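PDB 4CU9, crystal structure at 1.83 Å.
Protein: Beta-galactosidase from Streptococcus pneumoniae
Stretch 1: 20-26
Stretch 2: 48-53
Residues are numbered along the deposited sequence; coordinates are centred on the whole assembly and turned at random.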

# COMPACT_ATOMS: atom_id res chain seq x y z
N PHE A 20 -5.72 0.74 -1.58
CA PHE A 20 -6.17 -0.60 -1.18
C PHE A 20 -5.15 -1.30 -0.34
O PHE A 20 -3.92 -1.00 -0.43
CB PHE A 20 -6.58 -1.46 -2.40
CG PHE A 20 -5.41 -1.86 -3.24
CD1 PHE A 20 -4.94 -1.02 -4.21
CD2 PHE A 20 -4.74 -3.03 -2.95
CE1 PHE A 20 -3.82 -1.40 -4.96
CE2 PHE A 20 -3.63 -3.40 -3.67
CZ PHE A 20 -3.17 -2.57 -4.66
N ALA A 21 -5.61 -2.30 0.41
CA ALA A 21 -4.74 -3.17 1.18
C ALA A 21 -5.24 -4.60 1.34
O ALA A 21 -6.44 -4.86 1.32
CB ALA A 21 -4.43 -2.56 2.55
N SER A 22 -4.30 -5.52 1.45
CA SER A 22 -4.63 -6.92 1.75
C SER A 22 -5.35 -7.07 3.10
O SER A 22 -6.23 -7.93 3.24
CB SER A 22 -3.38 -7.80 1.69
OG SER A 22 -2.39 -7.43 2.62
N ALA A 23 -4.91 -6.29 4.09
CA ALA A 23 -5.54 -6.24 5.41
C ALA A 23 -5.43 -4.86 6.04
O ALA A 23 -4.48 -4.15 5.79
CB ALA A 23 -4.90 -7.24 6.35
N THR A 24 -6.39 -4.50 6.91
CA THR A 24 -6.36 -3.21 7.55
C THR A 24 -7.04 -3.35 8.91
O THR A 24 -8.02 -4.08 9.04
CB THR A 24 -7.12 -2.13 6.72
OG1 THR A 24 -6.51 -1.92 5.45
CG2 THR A 24 -7.22 -0.80 7.43
N ASN A 25 -6.52 -2.63 9.90
CA ASN A 25 -7.14 -2.54 11.24
C ASN A 25 -8.29 -1.51 11.22
O ASN A 25 -8.20 -0.44 11.82
CB ASN A 25 -6.08 -2.17 12.25
CG ASN A 25 -6.62 -1.97 13.64
OD1 ASN A 25 -7.42 -2.77 14.12
ND2 ASN A 25 -6.15 -0.94 14.30
N ASP A 26 -9.34 -1.82 10.48
CA ASP A 26 -10.51 -0.94 10.40
C ASP A 26 -11.81 -1.67 10.72
O ASP A 26 -12.89 -1.19 10.37
CB ASP A 26 -10.61 -0.25 9.02
CG ASP A 26 -10.79 -1.24 7.88
OD1 ASP A 26 -10.90 -2.47 8.15
OD2 ASP A 26 -10.85 -0.77 6.74
N ARG A 48 -3.52 7.26 9.88
CA ARG A 48 -2.65 6.27 9.26
C ARG A 48 -3.42 5.01 8.85
O ARG A 48 -4.52 4.76 9.33
CB ARG A 48 -1.53 5.90 10.22
CG ARG A 48 -2.06 5.34 11.52
CD ARG A 48 -1.12 5.58 12.65
NE ARG A 48 -1.68 4.98 13.87
CZ ARG A 48 -2.00 5.66 14.97
NH1 ARG A 48 -1.83 6.96 15.07
NH2 ARG A 48 -2.50 5.00 16.00
N TRP A 49 -2.84 4.30 7.90
CA TRP A 49 -3.22 2.95 7.61
C TRP A 49 -2.30 2.04 8.41
O TRP A 49 -1.10 2.26 8.50
CB TRP A 49 -3.09 2.65 6.12
CG TRP A 49 -3.17 1.18 5.86
CD1 TRP A 49 -4.30 0.44 5.75
CD2 TRP A 49 -2.09 0.29 5.76
NE1 TRP A 49 -3.98 -0.88 5.55
CE2 TRP A 49 -2.62 -1.00 5.55
CE3 TRP A 49 -0.69 0.45 5.78
CZ2 TRP A 49 -1.82 -2.11 5.40
CZ3 TRP A 49 0.10 -0.65 5.62
CH2 TRP A 49 -0.46 -1.92 5.45
N THR A 50 -2.87 0.96 8.92
CA THR A 50 -2.11 -0.04 9.58
C THR A 50 -2.83 -1.37 9.38
O THR A 50 -4.04 -1.40 9.08
CB THR A 50 -2.22 0.37 11.06
OG1 THR A 50 -1.18 1.28 11.47
CG2 THR A 50 -2.51 -0.67 11.94
N ASN A 51 -2.10 -2.46 9.53
CA ASN A 51 -2.74 -3.82 9.58
C ASN A 51 -2.52 -4.44 10.94
O ASN A 51 -2.46 -5.65 11.07
CB ASN A 51 -2.17 -4.73 8.51
CG ASN A 51 -0.74 -5.16 8.82
OD1 ASN A 51 0.05 -4.36 9.36
ND2 ASN A 51 -0.41 -6.41 8.49
N TRP A 52 -2.39 -3.58 11.96
CA TRP A 52 -2.20 -4.02 13.33
C TRP A 52 -3.35 -4.97 13.74
O TRP A 52 -4.53 -4.79 13.40
CB TRP A 52 -2.18 -2.82 14.31
CG TRP A 52 -1.86 -3.25 15.74
CD1 TRP A 52 -0.63 -3.45 16.26
CD2 TRP A 52 -2.80 -3.57 16.77
NE1 TRP A 52 -0.72 -3.89 17.56
CE2 TRP A 52 -2.05 -3.96 17.90
CE3 TRP A 52 -4.20 -3.56 16.85
CZ2 TRP A 52 -2.66 -4.34 19.10
CZ3 TRP A 52 -4.80 -3.95 18.04
CH2 TRP A 52 -4.03 -4.34 19.15
N SER A 53 -2.96 -5.98 14.50
CA SER A 53 -3.89 -6.91 15.08
C SER A 53 -3.38 -7.33 16.45
O SER A 53 -2.19 -7.41 16.67
CB SER A 53 -4.04 -8.14 14.18
OG SER A 53 -4.93 -9.08 14.77

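Contact between residues 20-26 and 48-53 of the beta-galactosidase chain, two segments at least 25 residues apart in sequence wherever they touch, burying 305 Å² in total. The largest shares fall to Asn-25 on the first segment (73 Å²) and Trp-49 on the second (55 Å²), and the account follows these two.

Asn-25 is held by its backbone. Its amide N donates to the carbonyl O of Thr-50 at 2.9 Å, with an N-H...O angle of 168°, the straightest of the three hydrogen bonds across the contact. The same carbonyl is approached from the preceding residue: Thr-24 CA lies 3.3 Å from Thr-50 O, with an angle of 140° at the hydrogen, a CA-H...O contact that supplements the N-H...O hydrogen bond. One acceptor thus faces two consecutive residues, and the backbones run close here, with Thr-24 CA and Asn-51 CA 4.2 Å apart. The CA-to-CB bond of Asn-25 points toward the second segment, and its side chain, with chi1 in the t well, packs there without making a hydrogen bond across the contact. Asn-25 CB sits 3.3 Å from Trp-52 O and 3.9 Å from Thr-50 CG2, while Asn-25 ND2 comes within 4.1 Å of Trp-52 CE3, lying oblique to that ring. The amide nitrogen ND2 is hydrogen-bonded elsewhere in the structure, so this nitrogen is satisfied although it makes no hydrogen bond across the contact.

Trp-49 works differently, through the end of its side chain. Its CA-to-CB bond points sideways, but with chi1 at 167° (t) and chi2 at 83° the indole reaches the first segment and presents NE1 to it. There the N-H meets two acceptors from consecutive residues, both at the edge of the ring and near its plane, where an indole N-H projects. The shorter bond runs from Trp-49 NE1 to Thr-24 OG1, 2.7 Å at an angle of 139°; the other, from Trp-49 NE1 to Ala-23 O, is weak, at 3.3 Å and 133°. Neither angle is close to straight, as expected when a single hydrogen is shared between two oxygens. The m rotamer of Thr-24 (chi1 -63°) accompanies this placement of OG1, which is also hydrogen-bonded elsewhere in the structure.

Ala-21, at the end of the strand portion of its segment, adds an apolar contact to the same indole. Its CA-to-CB bond points toward the second segment, bringing Ala-21 CB to 3.8 Å from Trp-49 CE2 and 3.5 Å from Trp-49 NE1, oblique to the ring. Trp-49 therefore combines polar contacts at its edge with close packing against a methyl group.

To one side of these two centres, Ala-23 and Asn-51 meet in van der Waals contact: Ala-23 O lies 3.6 Å from Asn-51 CB, and Ala-23 CB lies 4.3 Å from Asn-51 CB. Phe-20, by contrast, directs its CA-to-CB bond away and takes no part.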